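Local coordinates for TATA-box-binding protein (Methanococcus jannaschii, PDB 2Z8U) that binds the TATA box of archaeal promoters as a general transcription initiation factor, serving the activation of genes transcribed by RNA polymerase, at the interface of chains A and B. Sequence-based numbering; all coordinates share one arbitrary frame. Chains: chain A/B, TATA-box-binding protein.

Contact 1: the interface of chains A and B. Residues chain A 123, 126-127; chain B 51, 53, 61-62.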
loop_
_atom_site.group_PDB
_atom_site.type_symbol
_atom_site.label_atom_id
_atom_site.label_comp_id
_atom_site.label_asym_id
_atom_site.label_seq_id
_atom_site.Cartn_x
_atom_site.Cartn_y
_atom_site.Cartn_z
ATOM N N ASP A 123 29.755 -10.543 -2.420
ATOM C CA ASP A 123 28.889 -11.480 -3.132
ATOM C C ASP A 123 27.643 -10.792 -3.693
ATOM O O ASP A 123 27.334 -10.952 -4.875
ATOM C CB ASP A 123 28.502 -12.664 -2.236
ATOM C CG ASP A 123 29.623 -13.668 -2.084
ATOM O OD1 ASP A 123 30.667 -13.521 -2.760
ATOM O OD2 ASP A 123 29.459 -14.608 -1.290
ATOM N N LEU A 126 28.336 -8.278 -6.668
ATOM C CA LEU A 126 28.550 -8.965 -7.942
ATOM C C LEU A 126 27.295 -9.646 -8.498
ATOM O O LEU A 126 27.073 -9.671 -9.725
ATOM C CB LEU A 126 29.684 -9.997 -7.804
ATOM C CG LEU A 126 29.988 -10.850 -9.037
ATOM C CD1 LEU A 126 30.536 -9.992 -10.218
ATOM C CD2 LEU A 126 30.893 -12.041 -8.675
ATOM N N MET A 127 26.494 -10.220 -7.597
ATOM C CA MET A 127 25.450 -11.169 -8.002
ATOM C C MET A 127 24.063 -10.538 -8.093
ATOM O O MET A 127 23.146 -11.145 -8.649
ATOM C CB MET A 127 25.433 -12.396 -7.073
ATOM C CG MET A 127 26.750 -13.150 -7.010
ATOM S SD MET A 127 26.710 -14.538 -5.854
ATOM C CE MET A 127 28.324 -15.255 -6.091
ATOM N N VAL B 51 31.433 -17.966 -10.534
ATOM C CA VAL B 51 32.158 -16.788 -10.031
ATOM C C VAL B 51 33.661 -16.983 -10.148
ATOM O O VAL B 51 34.182 -18.000 -9.715
ATOM C CB VAL B 51 31.792 -16.467 -8.551
ATOM C CG1 VAL B 51 32.564 -15.251 -8.041
ATOM C CG2 VAL B 51 30.291 -16.252 -8.408
ATOM N N ARG B 53 37.197 -14.848 -9.262
ATOM C CA ARG B 53 37.757 -13.689 -8.570
ATOM C C ARG B 53 39.230 -13.538 -8.884
ATOM O O ARG B 53 40.052 -14.344 -8.444
ATOM C CB ARG B 53 37.526 -13.788 -7.066
ATOM C CG ARG B 53 36.199 -13.209 -6.619
ATOM C CD ARG B 53 36.025 -13.339 -5.120
ATOM N NE ARG B 53 35.091 -14.410 -4.785
ATOM C CZ ARG B 53 33.811 -14.209 -4.485
ATOM N NH1 ARG B 53 33.318 -12.968 -4.470
ATOM N NH2 ARG B 53 33.023 -15.245 -4.194
ATOM N N LEU B 61 34.275 -11.740 -11.779
ATOM C CA LEU B 61 33.373 -11.969 -12.904
ATOM C C LEU B 61 32.332 -13.000 -12.503
ATOM O O LEU B 61 32.643 -13.960 -11.792
ATOM C CB LEU B 61 34.153 -12.460 -14.138
ATOM C CG LEU B 61 35.188 -11.516 -14.789
ATOM C CD1 LEU B 61 36.579 -11.709 -14.192
ATOM C CD2 LEU B 61 35.251 -11.810 -16.258
ATOM N N LEU B 62 31.104 -12.790 -12.967
ATOM C CA LEU B 62 30.026 -13.737 -12.821
ATOM C C LEU B 62 29.660 -14.164 -14.228
ATOM O O LEU B 62 29.363 -13.317 -15.082
ATOM C CB LEU B 62 28.827 -13.102 -12.103
ATOM C CG LEU B 62 27.499 -13.879 -12.005
ATOM C CD1 LEU B 62 27.634 -15.215 -11.299
ATOM C CD2 LEU B 62 26.440 -13.016 -11.315
#

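Contact 2: the interface of chains A and B. Residues chain A 17, 19, 108-110, 163; chain B 131-132, 134.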
loop_
_atom_site.group_PDB
_atom_site.type_symbol
_atom_site.label_atom_id
_atom_site.label_comp_id
_atom_site.label_asym_id
_atom_site.label_seq_id
_atom_site.Cartn_x
_atom_site.Cartn_y
_atom_site.Cartn_z
ATOM N N ASN A 17 12.333 7.530 11.450
ATOM C CA ASN A 17 11.918 8.901 11.254
ATOM C C ASN A 17 10.963 9.012 10.085
ATOM O O ASN A 17 10.880 8.111 9.242
ATOM C CB ASN A 17 13.119 9.880 11.177
ATOM C CG ASN A 17 13.628 10.112 9.777
ATOM O OD1 ASN A 17 12.854 10.339 8.852
ATOM N ND2 ASN A 17 14.960 10.154 9.631
ATOM N N VAL A 19 9.449 12.148 7.316
ATOM C CA VAL A 19 9.376 13.528 6.851
ATOM C C VAL A 19 7.942 13.731 6.371
ATOM O O VAL A 19 7.421 12.920 5.602
ATOM C CB VAL A 19 10.419 13.809 5.731
ATOM C CG1 VAL A 19 10.313 15.242 5.214
ATOM C CG2 VAL A 19 11.834 13.507 6.248
ATOM N N ASN A 108 8.673 11.082 3.188
ATOM C CA ASN A 108 9.785 10.166 3.321
ATOM C C ASN A 108 9.808 9.496 4.690
ATOM O O ASN A 108 9.186 9.982 5.652
ATOM C CB ASN A 108 11.122 10.884 3.076
ATOM C CG ASN A 108 12.299 9.935 3.051
ATOM O OD1 ASN A 108 12.297 8.912 2.373
ATOM N ND2 ASN A 108 13.312 10.266 3.817
ATOM N N MET A 109 10.540 8.383 4.749
ATOM C CA MET A 109 10.843 7.681 5.997
ATOM C C MET A 109 12.208 7.038 5.966
ATOM O O MET A 109 12.791 6.770 4.879
ATOM C CB MET A 109 9.860 6.549 6.236
ATOM C CG MET A 109 8.429 6.920 6.219
ATOM S SD MET A 109 7.490 5.410 6.073
ATOM C CE MET A 109 5.839 6.025 6.336
ATOM N N VAL A 110 12.712 6.767 7.163
ATOM C CA VAL A 110 13.777 5.820 7.333
ATOM C C VAL A 110 13.148 4.668 8.124
ATOM O O VAL A 110 12.530 4.907 9.172
ATOM C CB VAL A 110 14.987 6.418 8.080
ATOM C CG1 VAL A 110 15.929 5.349 8.519
ATOM C CG2 VAL A 110 15.740 7.433 7.184
ATOM N N THR A 163 15.245 3.926 2.892
ATOM C CA THR A 163 14.925 5.333 2.777
ATOM C C THR A 163 14.156 5.582 1.470
ATOM O O THR A 163 14.162 4.747 0.569
ATOM C CB THR A 163 16.242 6.206 2.803
ATOM O OG1 THR A 163 16.942 6.061 1.567
ATOM C CG2 THR A 163 17.197 5.768 3.915
ATOM N N THR B 131 15.736 14.021 0.469
ATOM C CA THR B 131 16.959 13.736 1.239
ATOM C C THR B 131 16.581 13.003 2.518
ATOM O O THR B 131 15.477 13.184 3.031
ATOM C CB THR B 131 17.773 15.022 1.573
ATOM O OG1 THR B 131 16.973 15.920 2.343
ATOM C CG2 THR B 131 18.234 15.723 0.292
ATOM N N GLU B 132 17.473 12.144 3.001
ATOM C CA GLU B 132 17.346 11.575 4.350
ATOM C C GLU B 132 18.676 11.592 5.053
ATOM O O GLU B 132 19.735 11.502 4.417
ATOM C CB GLU B 132 16.824 10.133 4.368
ATOM C CG GLU B 132 15.338 9.999 4.717
ATOM C CD GLU B 132 14.930 10.383 6.151
ATOM O OE1 GLU B 132 15.774 10.771 7.000
ATOM O OE2 GLU B 132 13.720 10.258 6.424
ATOM N N GLU B 134 20.097 10.246 9.009
ATOM C CA GLU B 134 19.893 9.643 10.319
ATOM C C GLU B 134 21.234 9.167 10.818
ATOM O O GLU B 134 21.541 7.981 10.667
ATOM C CB GLU B 134 18.961 8.432 10.207
ATOM C CG GLU B 134 17.530 8.731 10.409
ATOM C CD GLU B 134 17.193 9.041 11.856
ATOM O OE1 GLU B 134 17.629 8.315 12.783
ATOM O OE2 GLU B 134 16.481 10.027 12.059
#

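Contact 1: the interface of chains A and B
The side chain of B:Arg53 bends at its third torsion (chi3 -104°), which swings the guanidinium across to A:Asp123. The aspartate's CG lies beside its own backbone N and opposite the carbonyl carbon (chi1 -77°), a turn that sends the carboxylate off the helix toward chain B. The two side chains meet at about a right angle, and both terminal nitrogens of the arginine, whose long chain lets it reach a helix-borne acid, converge on one carboxylate oxygen. NH1 of B:Arg53 approaches OD1 of A:Asp123 nearly along its C-O axis at 3.2 Å, making a hydrogen bond and salt bridge. NH2 of B:Arg53 reaches the same OD1 of A:Asp123 at 3.3 Å from the syn side, tilted somewhat out of the carboxylate plane. Neither bond is straight, and OD1 sits somewhat off the guanidinium plane, so this is a forked grip rather than a flat pairing of two nitrogens with two oxygens. Within chain B, CG1 of B:Val51 lies 3.8 Å over the guanidinium centre of B:Arg53 and supports one face. An alanine in place of B:Arg53 would probably leave the A:Asp123 carboxylate without its charged mate and take away the flat group lying over this methyl.

Beside the ion pair the contact is apolar: branched leucines and valine present methyls that fit between one another, and the long, unbranched methionine can extend along them. CD2 of A:Leu126 lies 3.7 Å from CG1 of B:Val51, the side chains running antiparallel. CD2 of B:Leu62 reaches CA of A:Met127 at 3.9 Å.

In the fold, one face of helix 121-127 of chain A lies against strands 50-54 and 59-63 of chain B, part of the concave sheet with which TBP grips DNA.

Contact 2: the interface of chains A and B
Hydrogen bonds from A:Asn17 to two acidic residues, B:Glu132 and B:Glu134, give this contact its clearest polar links. ND2 of the A:Asn17 amide donates to OE1 of B:Glu132 at 2.8 Å and to OE2 of B:Glu134 at 2.9 Å. Both bonds are nearly straight, and both acceptors lie close to the amide plane, as the two hydrogens of a primary amide require. The carboxylates are used differently: B:Glu132 is met on its syn side, B:Glu134 on its anti side, in both cases with the N-H well out of the carboxylate plane. Both glutamate chains bend at chi2, -67° in B:Glu132 and -72° in B:Glu134, which folds their acids toward the sheet of chain A.

Other polar approaches are doubtful. OD1 of A:Asn17 and OE2 of B:Glu132 are 2.6 Å apart, a clash if both are acceptors. A:Asn108 is modelled too close to B:Glu132 for its amide to be assigned a bond.

Valines flank the acids: a methyl of A:Val19, CG2, lies 3.8 Å from the carboxylate oxygen OE2 of B:Glu132 in van der Waals contact, and A:Val110 lies beside both acids. Such short branched residues lie against the acid side chains without competing for hydrogen bonds.

The surface filled here is the middle of TBP's DNA-binding saddle, where strands 14-23 and 105-114 carry the paired asparagines and valines that the family uses to read the minor groove. B:Glu132, on the short strand 131-133, thus occupies ground meant for DNA, with much of its surface hidden by chain A. Beside it, CG2 of A:Val110 packs 3.9 Å from CG of B:Glu134.

About 32 Å separates the C-alpha centres of contact 1 and contact 2, which share no residue. Contact 1 sets helix 121-127 of chain A against the concave sheet of chain B; contact 2 sets strand 131-133 of chain B, which follows chain B's own helix 121-127 in sequence, against the concave sheet of chain A. Each chain therefore puts neighbouring parts of its second half into the other's saddle, and the two-fold symmetry repeats both contacts with chains exchanged. As paired here, the chains cover DNA-binding surface, so this dimer and bound TATA DNA would probably exclude each other; whether it forms outside the crystal, the structure alone does not show.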